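Local coordinates for protein dephospho-CoA kinase (Mycobacterium paratuberculosis, PDB 6N39) that probably catalyses the ATP-dependent phosphorylation of the 3'-hydroxyl of dephospho-coenzyme A, the last step in making coenzyme A, at residues D263-D268 with V374-E379; A369-V374 with E394-D399. All blocks are in the same frame, centred on the assembly; numbering follows the deposited sequence.

Interaction 1 of 2, residues D263-D268 with V374-E379. With ACT (acetate ion), chain G; ACT (acetate ion), chain F.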
ATOM      1  N   ASP A 263     -25.264 -10.830   4.271  1.00 75.41           N
ATOM      2  CA  ASP A 263     -25.902 -11.895   3.512  1.00 77.21           C
ATOM      3  C   ASP A 263     -25.316 -12.054   2.114  1.00 71.47           C
ATOM      4  O   ASP A 263     -25.746 -12.955   1.386  1.00 76.08           O
ATOM      5  CB  ASP A 263     -27.408 -11.641   3.426  1.00 86.87           C
ATOM      6  CG  ASP A 263     -28.068 -11.568   4.798  1.00 96.64           C
ATOM      7  OD1 ASP A 263     -27.748 -12.403   5.672  1.00 97.90           O
ATOM      8  OD2 ASP A 263     -28.909 -10.667   5.005  1.00 99.49           O
ATOM      9  N   PHE A 264     -24.363 -11.200   1.729  1.00 55.81           N
ATOM     10  CA  PHE A 264     -23.631 -11.307   0.476  1.00 55.92           C
ATOM     11  C   PHE A 264     -22.363 -12.142   0.708  1.00 59.64           C
ATOM     12  O   PHE A 264     -22.125 -12.650   1.807  1.00 60.53           O
ATOM     13  CB  PHE A 264     -23.323  -9.904  -0.060  1.00 56.36           C
ATOM     14  CG  PHE A 264     -22.868  -9.868  -1.501  1.00 58.26           C
ATOM     15  CD1 PHE A 264     -23.696 -10.311  -2.521  1.00 61.72           C
ATOM     16  CD2 PHE A 264     -21.616  -9.373  -1.831  1.00 62.47           C
ATOM     17  CE1 PHE A 264     -23.280 -10.274  -3.843  1.00 57.46           C
ATOM     18  CE2 PHE A 264     -21.189  -9.332  -3.153  1.00 60.41           C
ATOM     19  CZ  PHE A 264     -22.021  -9.784  -4.159  1.00 57.97           C
ATOM     20  N   ALA A 265     -21.533 -12.282  -0.327  1.00 56.62           N
ATOM     21  CA  ALA A 265     -20.335 -13.113  -0.253  1.00 52.60           C
ATOM     22  C   ALA A 265     -19.483 -12.870  -1.486  1.00 55.17           C
ATOM     23  O   ALA A 265     -20.006 -12.568  -2.564  1.00 56.11           O
ATOM     24  CB  ALA A 265     -20.693 -14.605  -0.140  1.00 58.84           C
ATOM     25  N   ALA A 266     -18.167 -13.009  -1.319  1.00 48.22           N
ATOM     26  CA  ALA A 266     -17.246 -12.710  -2.406  1.00 48.86           C
ATOM     27  C   ALA A 266     -15.932 -13.440  -2.176  1.00 50.67           C
ATOM     28  O   ALA A 266     -15.603 -13.829  -1.055  1.00 47.11           O
ATOM     29  CB  ALA A 266     -16.990 -11.205  -2.537  1.00 43.44           C
ATOM     30  N   LYS A 267     -15.196 -13.630  -3.266  1.00 43.56           N
ATOM     31  CA  LYS A 267     -13.821 -14.099  -3.182  1.00 44.25           C
ATOM     32  C   LYS A 267     -12.960 -13.020  -2.517  1.00 45.45           C
ATOM     33  O   LYS A 267     -13.166 -11.824  -2.739  1.00 40.16           O
ATOM     34  CB  LYS A 267     -13.335 -14.418  -4.596  1.00 47.11           C
ATOM     35  CG  LYS A 267     -12.117 -15.297  -4.716  1.00 64.59           C
ATOM     36  CD  LYS A 267     -11.728 -15.430  -6.190  1.00 69.43           C
ATOM     37  CE  LYS A 267     -10.337 -16.029  -6.360  1.00 68.53           C
ATOM     38  NZ  LYS A 267      -9.777 -15.754  -7.716  1.00 67.31           N
ATOM     39  N   ASP A 268     -12.003 -13.424  -1.678  1.00 41.11           N
ATOM     40  CA  ASP A 268     -11.224 -12.431  -0.917  1.00 39.64           C
ATOM     41  C   ASP A 268     -10.026 -11.943  -1.743  1.00 37.97           C
ATOM     42  O   ASP A 268      -8.856 -12.207  -1.462  1.00 38.18           O
ATOM     43  CB  ASP A 268     -10.787 -12.989   0.435  1.00 41.29           C
ATOM     44  CG  ASP A 268     -10.331 -11.873   1.411  1.00 41.49           C
ATOM     45  OD1 ASP A 268      -9.987 -10.761   0.955  1.00 38.34           O
ATOM     46  OD2 ASP A 268     -10.312 -12.111   2.631  1.00 44.84           O
ATOM     47  N   VAL A 374     -25.439 -17.030  -8.615  1.00 51.23           N
ATOM     48  CA  VAL A 374     -24.507 -17.534  -9.622  1.00 49.81           C
ATOM     49  C   VAL A 374     -23.172 -17.889  -8.977  1.00 51.73           C
ATOM     50  O   VAL A 374     -22.588 -18.944  -9.262  1.00 52.33           O
ATOM     51  CB  VAL A 374     -24.318 -16.514 -10.759  1.00 50.59           C
ATOM     52  CG1 VAL A 374     -23.173 -16.950 -11.651  1.00 53.43           C
ATOM     53  CG2 VAL A 374     -25.591 -16.374 -11.581  1.00 51.30           C
ATOM     54  N   LYS A 375     -22.670 -17.011  -8.099  1.00 47.70           N
ATOM     55  CA  LYS A 375     -21.387 -17.266  -7.452  1.00 44.98           C
ATOM     56  C   LYS A 375     -21.431 -18.530  -6.605  1.00 49.06           C
ATOM     57  O   LYS A 375     -20.481 -19.319  -6.610  1.00 56.41           O
ATOM     58  CB  LYS A 375     -20.968 -16.069  -6.593  1.00 44.43           C
ATOM     59  CG  LYS A 375     -20.599 -14.825  -7.383  1.00 47.68           C
ATOM     60  CD  LYS A 375     -19.543 -14.021  -6.655  1.00 49.78           C
ATOM     61  CE  LYS A 375     -20.095 -12.743  -6.077  1.00 44.80           C
ATOM     62  NZ  LYS A 375     -19.044 -12.024  -5.300  1.00 44.59           N
ATOM     63  N   ARG A 376     -22.514 -18.729  -5.851  1.00 51.00           N
ATOM     64  CA  ARG A 376     -22.631 -19.935  -5.034  1.00 48.34           C
ATOM     65  C   ARG A 376     -22.669 -21.183  -5.897  1.00 55.36           C
ATOM     66  O   ARG A 376     -22.057 -22.205  -5.556  1.00 58.31           O
ATOM     67  CB  ARG A 376     -23.881 -19.868  -4.161  1.00 60.81           C
ATOM     68  CG  ARG A 376     -23.860 -18.731  -3.157  1.00 65.14           C
ATOM     69  CD  ARG A 376     -23.648 -19.244  -1.753  1.00 73.22           C
ATOM     70  NE  ARG A 376     -23.572 -18.166  -0.768  1.00 76.92           N
ATOM     71  CZ  ARG A 376     -24.620 -17.471  -0.327  1.00 82.13           C
ATOM     72  NH1 ARG A 376     -24.446 -16.516   0.578  1.00 84.44           N
ATOM     73  NH2 ARG A 376     -25.840 -17.721  -0.792  1.00 78.85           N
ATOM     74  N   SER A 377     -23.390 -21.130  -7.017  1.00 58.49           N
ATOM     75  CA  SER A 377     -23.402 -22.291  -7.896  1.00 63.64           C
ATOM     76  C   SER A 377     -22.004 -22.567  -8.438  1.00 61.68           C
ATOM     77  O   SER A 377     -21.549 -23.723  -8.470  1.00 58.72           O
ATOM     78  CB  SER A 377     -24.400 -22.077  -9.029  1.00 65.36           C
ATOM     79  OG  SER A 377     -24.412 -23.183  -9.910  1.00 72.46           O
ATOM     80  N   ALA A 378     -21.295 -21.507  -8.837  1.00 54.47           N
ATOM     81  CA  ALA A 378     -19.940 -21.673  -9.347  1.00 49.89           C
ATOM     82  C   ALA A 378     -19.024 -22.274  -8.292  1.00 54.93           C
ATOM     83  O   ALA A 378     -18.242 -23.181  -8.586  1.00 53.98           O
ATOM     84  CB  ALA A 378     -19.391 -20.328  -9.826  1.00 47.10           C
ATOM     85  N   GLU A 379     -19.094 -21.770  -7.059  1.00 54.24           N
ATOM     86  CA  GLU A 379     -18.246 -22.312  -6.001  1.00 57.54           C
ATOM     87  C   GLU A 379     -18.560 -23.778  -5.758  1.00 58.99           C
ATOM     88  O   GLU A 379     -17.644 -24.603  -5.638  1.00 58.65           O
ATOM     89  CB  GLU A 379     -18.413 -21.512  -4.706  1.00 50.75           C
ATOM     90  CG  GLU A 379     -17.455 -21.939  -3.588  1.00 58.11           C
ATOM     91  CD  GLU A 379     -17.790 -21.311  -2.244  1.00 64.66           C
ATOM     92  OE1 GLU A 379     -16.894 -21.242  -1.371  1.00 69.45           O
ATOM     93  OE2 GLU A 379     -18.957 -20.903  -2.050  1.00 68.95           O
TER
HETATM   94  C   ACT G 506     -16.128 -13.050  -6.923  1.00 60.99           C
HETATM   95  O   ACT G 506     -16.309 -14.181  -7.490  1.00 53.10           O
HETATM   96  OXT ACT G 506     -16.412 -12.674  -5.728  1.00 40.76           O
HETATM   97  CH3 ACT G 506     -15.468 -11.944  -7.820  1.00 65.60           C
HETATM   98  C   ACT F 505     -21.332 -17.695   1.526  1.00 70.49           C
HETATM   99  O   ACT F 505     -21.370 -18.546   0.573  1.00 69.54           O
HETATM  100  OXT ACT F 505     -22.237 -16.884   1.899  1.00 75.19           O
HETATM  101  CH3 ACT F 505     -19.977 -17.646   2.346  1.00 57.80           C
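K375 reaches from helix 365-382 to the backbone of 263-268, where its NZ donates a hydrogen bond of 3.0 Å to A265 O. The ammonium lies in the carbonyl plane, on a lone pair, with a C=O...N angle of 136°. A second bond, 2.7 Å from K375 NZ to OXT of the chain G acetate, continues the network. The same OXT accepts K267 N at 2.9 Å in a nearly straight bond (166°), and the acetate oxygen thereby bridges the lysine and the backbone just beyond A266. A266 CB packs 3.5 Å from K375 NZ. The F264 side chain crosses that of K375 at about a right angle, its CZ 3.9 Å from NZ in an oblique approach. The lysine chain is not extended: CE is swung aside by chi3 of -108°. Behind this shell stands a two-stranded antiparallel sheet of the UPF0157 (GrpB) region, in which 266-267 pairs with 221-222 through backbone bonds of A266 to V222; that region is involved in proper folding of the full-length enzyme. R376, one residue on, works at the solvent-facing side. Its NE and NH1 each donate to a different oxygen of the chain F acetate, a bidentate pair, with OXT 2.6 Å from NH1 and near the guanidinium plane. A265 CB packs against that acetate too, 3.4 Å from its OXT. Both acetates probably come from the crystallisation liquor. Further out, K375 NZ has another partner in S255 OG, giving the ammonium three hydrogen-bond partners. An acetate here is also hydrogen-bonded to Y389 OH and K393 NZ of helix 386-411, while E379 OE1, a turn beyond K375, accepts L221 N.

Interaction 2 of 2, residues A369-V374 with E394-D399. With ACT (acetate ion), chain C.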
ATOM      1  N   ALA A 369     -28.724 -10.247  -5.665  1.00 53.45           N
ATOM      2  CA  ALA A 369     -29.115 -11.601  -5.288  1.00 55.40           C
ATOM      3  C   ALA A 369     -28.855 -12.587  -6.425  1.00 55.81           C
ATOM      4  O   ALA A 369     -28.341 -13.693  -6.196  1.00 57.54           O
ATOM      5  CB  ALA A 369     -30.587 -11.623  -4.866  1.00 57.52           C
ATOM      6  N   ASP A 370     -29.226 -12.213  -7.653  1.00 56.72           N
ATOM      7  CA  ASP A 370     -28.935 -13.059  -8.812  0.54 57.31           C
ATOM      8  C   ASP A 370     -27.447 -13.369  -8.898  1.00 53.17           C
ATOM      9  O   ASP A 370     -27.046 -14.527  -9.100  1.00 55.10           O
ATOM     10  CB  ASP A 370     -29.386 -12.377 -10.104  0.54 56.91           C
ATOM     11  CG  ASP A 370     -30.879 -12.400 -10.295  0.54 59.17           C
ATOM     12  OD1 ASP A 370     -31.577 -13.090  -9.522  0.54 66.85           O
ATOM     13  OD2 ASP A 370     -31.355 -11.718 -11.228  0.54 56.92           O
ATOM     14  N   TYR A 371     -26.613 -12.335  -8.759  1.00 47.70           N
ATOM     15  CA  TYR A 371     -25.169 -12.518  -8.862  1.00 46.85           C
ATOM     16  C   TYR A 371     -24.659 -13.442  -7.768  1.00 49.51           C
ATOM     17  O   TYR A 371     -23.839 -14.333  -8.025  1.00 51.94           O
ATOM     18  CB  TYR A 371     -24.473 -11.154  -8.795  1.00 43.89           C
ATOM     19  CG  TYR A 371     -22.988 -11.176  -9.071  1.00 40.85           C
ATOM     20  CD1 TYR A 371     -22.436 -12.101  -9.949  1.00 43.58           C
ATOM     21  CD2 TYR A 371     -22.133 -10.267  -8.454  1.00 47.63           C
ATOM     22  CE1 TYR A 371     -21.071 -12.122 -10.210  1.00 42.98           C
ATOM     23  CE2 TYR A 371     -20.762 -10.277  -8.708  1.00 44.58           C
ATOM     24  CZ  TYR A 371     -20.242 -11.210  -9.591  1.00 45.12           C
ATOM     25  OH  TYR A 371     -18.890 -11.240  -9.855  1.00 48.03           O
ATOM     26  N   LEU A 372     -25.142 -13.247  -6.539  1.00 52.53           N
ATOM     27  CA  LEU A 372     -24.734 -14.109  -5.439  1.00 51.06           C
ATOM     28  C   LEU A 372     -25.091 -15.563  -5.716  1.00 56.54           C
ATOM     29  O   LEU A 372     -24.286 -16.469  -5.452  1.00 49.90           O
ATOM     30  CB  LEU A 372     -25.372 -13.640  -4.137  1.00 56.53           C
ATOM     31  CG  LEU A 372     -25.021 -14.544  -2.954  1.00 57.66           C
ATOM     32  CD1 LEU A 372     -23.519 -14.520  -2.705  1.00 53.14           C
ATOM     33  CD2 LEU A 372     -25.777 -14.134  -1.713  1.00 60.54           C
ATOM     34  N   ALA A 373     -26.292 -15.811  -6.248  1.00 53.42           N
ATOM     35  CA  ALA A 373     -26.685 -17.191  -6.522  1.00 57.10           C
ATOM     36  C   ALA A 373     -25.791 -17.810  -7.590  1.00 55.72           C
ATOM     37  O   ALA A 373     -25.405 -18.987  -7.486  1.00 52.52           O
ATOM     38  CB  ALA A 373     -28.155 -17.256  -6.941  1.00 61.23           C
ATOM     39  N   VAL A 374     -25.439 -17.030  -8.615  1.00 51.23           N
ATOM     40  CA  VAL A 374     -24.507 -17.534  -9.622  1.00 49.81           C
ATOM     41  C   VAL A 374     -23.172 -17.889  -8.977  1.00 51.73           C
ATOM     42  O   VAL A 374     -22.588 -18.944  -9.262  1.00 52.33           O
ATOM     43  CB  VAL A 374     -24.318 -16.514 -10.759  1.00 50.59           C
ATOM     44  CG1 VAL A 374     -23.173 -16.950 -11.651  1.00 53.43           C
ATOM     45  CG2 VAL A 374     -25.591 -16.374 -11.581  1.00 51.30           C
ATOM     46  N   GLU A 394     -18.919 -17.151 -16.116  1.00 40.50           N
ATOM     47  CA  GLU A 394     -18.760 -16.255 -17.262  1.00 35.42           C
ATOM     48  C   GLU A 394     -20.034 -16.024 -18.076  1.00 36.49           C
ATOM     49  O   GLU A 394     -20.286 -14.863 -18.442  1.00 38.41           O
ATOM     50  CB  GLU A 394     -17.633 -16.768 -18.173  1.00 37.01           C
ATOM     51  CG  GLU A 394     -17.168 -15.737 -19.217  1.00 37.18           C
ATOM     52  CD  GLU A 394     -16.747 -14.401 -18.582  1.00 44.64           C
ATOM     53  OE1 GLU A 394     -17.039 -13.337 -19.181  1.00 42.73           O
ATOM     54  OE2 GLU A 394     -16.136 -14.410 -17.484  1.00 44.01           O
ATOM     55  N   PRO A 395     -20.862 -17.024 -18.393  1.00 35.31           N
ATOM     56  CA  PRO A 395     -22.042 -16.719 -19.223  1.00 38.95           C
ATOM     57  C   PRO A 395     -22.963 -15.671 -18.601  1.00 44.00           C
ATOM     58  O   PRO A 395     -23.588 -14.899 -19.335  1.00 42.09           O
ATOM     59  CB  PRO A 395     -22.733 -18.084 -19.380  1.00 36.99           C
ATOM     60  CG  PRO A 395     -21.641 -19.088 -19.175  1.00 39.08           C
ATOM     61  CD  PRO A 395     -20.746 -18.469 -18.120  1.00 35.27           C
ATOM     62  N   TRP A 396     -23.040 -15.599 -17.273  1.00 43.31           N
ATOM     63  CA  TRP A 396     -23.935 -14.641 -16.627  1.00 45.74           C
ATOM     64  C   TRP A 396     -23.564 -13.194 -16.960  1.00 45.22           C
ATOM     65  O   TRP A 396     -24.447 -12.330 -17.033  1.00 42.69           O
ATOM     66  CB  TRP A 396     -23.914 -14.856 -15.111  1.00 40.43           C
ATOM     67  CG  TRP A 396     -24.817 -13.926 -14.347  1.00 44.50           C
ATOM     68  CD1 TRP A 396     -26.156 -14.095 -14.102  1.00 49.84           C
ATOM     69  CD2 TRP A 396     -24.451 -12.682 -13.731  1.00 39.36           C
ATOM     70  NE1 TRP A 396     -26.639 -13.035 -13.363  1.00 47.48           N
ATOM     71  CE2 TRP A 396     -25.614 -12.155 -13.126  1.00 42.80           C
ATOM     72  CE3 TRP A 396     -23.257 -11.967 -13.630  1.00 39.82           C
ATOM     73  CZ2 TRP A 396     -25.612 -10.939 -12.434  1.00 41.03           C
ATOM     74  CZ3 TRP A 396     -23.255 -10.766 -12.924  1.00 47.28           C
ATOM     75  CH2 TRP A 396     -24.429 -10.265 -12.345  1.00 43.10           C
ATOM     76  N   PHE A 397     -22.275 -12.910 -17.175  1.00 38.97           N
ATOM     77  CA  PHE A 397     -21.876 -11.536 -17.461  1.00 38.94           C
ATOM     78  C   PHE A 397     -22.441 -11.001 -18.770  1.00 36.50           C
ATOM     79  O   PHE A 397     -22.574  -9.790 -18.895  1.00 40.44           O
ATOM     80  CB  PHE A 397     -20.350 -11.392 -17.446  1.00 39.34           C
ATOM     81  CG  PHE A 397     -19.781 -11.421 -16.069  1.00 38.00           C
ATOM     82  CD1 PHE A 397     -19.903 -10.319 -15.232  1.00 38.27           C
ATOM     83  CD2 PHE A 397     -19.173 -12.564 -15.581  1.00 41.87           C
ATOM     84  CE1 PHE A 397     -19.398 -10.347 -13.935  1.00 41.25           C
ATOM     85  CE2 PHE A 397     -18.669 -12.603 -14.281  1.00 47.46           C
ATOM     86  CZ  PHE A 397     -18.780 -11.484 -13.461  1.00 41.43           C
ATOM     87  N   ARG A 398     -22.857 -11.843 -19.720  1.00 37.49           N
ATOM     88  CA  ARG A 398     -23.436 -11.284 -20.941  1.00 37.86           C
ATOM     89  C   ARG A 398     -24.767 -10.589 -20.652  1.00 42.37           C
ATOM     90  O   ARG A 398     -24.999  -9.435 -21.056  1.00 48.30           O
ATOM     91  CB  ARG A 398     -23.603 -12.376 -21.993  1.00 38.31           C
ATOM     92  CG  ARG A 398     -22.287 -13.079 -22.351  1.00 39.02           C
ATOM     93  CD  ARG A 398     -22.387 -13.825 -23.689  1.00 35.14           C
ATOM     94  NE  ARG A 398     -23.366 -14.919 -23.669  1.00 42.68           N
ATOM     95  CZ  ARG A 398     -23.113 -16.158 -23.241  1.00 46.64           C
ATOM     96  NH1 ARG A 398     -21.910 -16.484 -22.787  1.00 39.64           N
ATOM     97  NH2 ARG A 398     -24.065 -17.078 -23.264  1.00 42.86           N
ATOM     98  N   ASP A 399     -25.639 -11.265 -19.910  1.00 44.41           N
ATOM     99  CA  ASP A 399     -26.930 -10.680 -19.562  1.00 44.08           C
ATOM    100  C   ASP A 399     -26.764  -9.580 -18.524  1.00 39.93           C
ATOM    101  O   ASP A 399     -27.473  -8.567 -18.571  1.00 46.29           O
ATOM    102  CB  ASP A 399     -27.873 -11.778 -19.061  1.00 54.67           C
ATOM    103  CG  ASP A 399     -29.232 -11.254 -18.654  1.00 58.10           C
ATOM    104  OD1 ASP A 399     -29.966 -10.706 -19.512  1.00 57.71           O
ATOM    105  OD2 ASP A 399     -29.575 -11.434 -17.469  1.00 70.07           O
TER
HETATM  106  C   ACT C 502     -16.386  -9.051  -9.304  1.00 55.87           C
HETATM  107  O   ACT C 502     -17.476  -9.414  -8.776  1.00 59.35           O
HETATM  108  OXT ACT C 502     -15.319  -8.716  -8.727  1.00 50.74           O
HETATM  109  CH3 ACT C 502     -16.335  -9.029 -10.892  1.00 52.30           C
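Y371 and W396 carry the contact, the phenol ring lying nearly parallel to the six-membered ring of the indole, planes at 11°, but slid so far that the two scarcely overlap. Their centroids are 4.7 Å apart, and the closest approach is Y371 CD1 to W396 CZ3 at 3.4 Å, above the indole face and toward its rim. V374 occupies the same face farther along: its CG2 sits over the five-membered ring, a CH-pi contact of 3.9 Å to the centroid, and meets W396 CD1 at 3.4 Å. With CG anti to the backbone N (chi1 -179°), W396 reaches across to helix 365-382. F397 comes in obliquely to Y371 and presents its edge to the phenol hydroxyl, CZ lying 3.6 Å from Y371 OH. That hydroxyl donates a 2.5 Å hydrogen bond to O of the chain C acetate, an oxygen in the plane of the phenol ring at its edge; Y371 OH is also hydrogen-bonded to K393 NZ. F357 of helix 349-363 adds an edge-to-face ring to Y371. D370 and D399, acidic groups on the two helices, both form salt bridges to R403. Axes 10.9 Å apart and running at 164° make this an antiparallel helical hairpin of 365-382 and 386-411, joined through an aromatic cluster of Y371, W396 and F397.

Overall arrangement
From the N terminus, 263-268 comes first, followed by 369-374, 374-379 and 394-399. Interaction 1 closes a long loop of 105 intervening residues, bringing the short strand 266-267 against helix 365-382; interaction 2 closes a loop of 19 residues, packing helix 386-411 antiparallel along the same helix. The two loops cross, since their segments alternate, and V374 belongs to both. Helix 365-382 is thus held between the strand region and the last helix, within the UPF0157 region. L372, inside 369-374, touches 263-268 directly: its CD2 lies 3.3 Å from D263 O. The contact centres are about 10 Å apart.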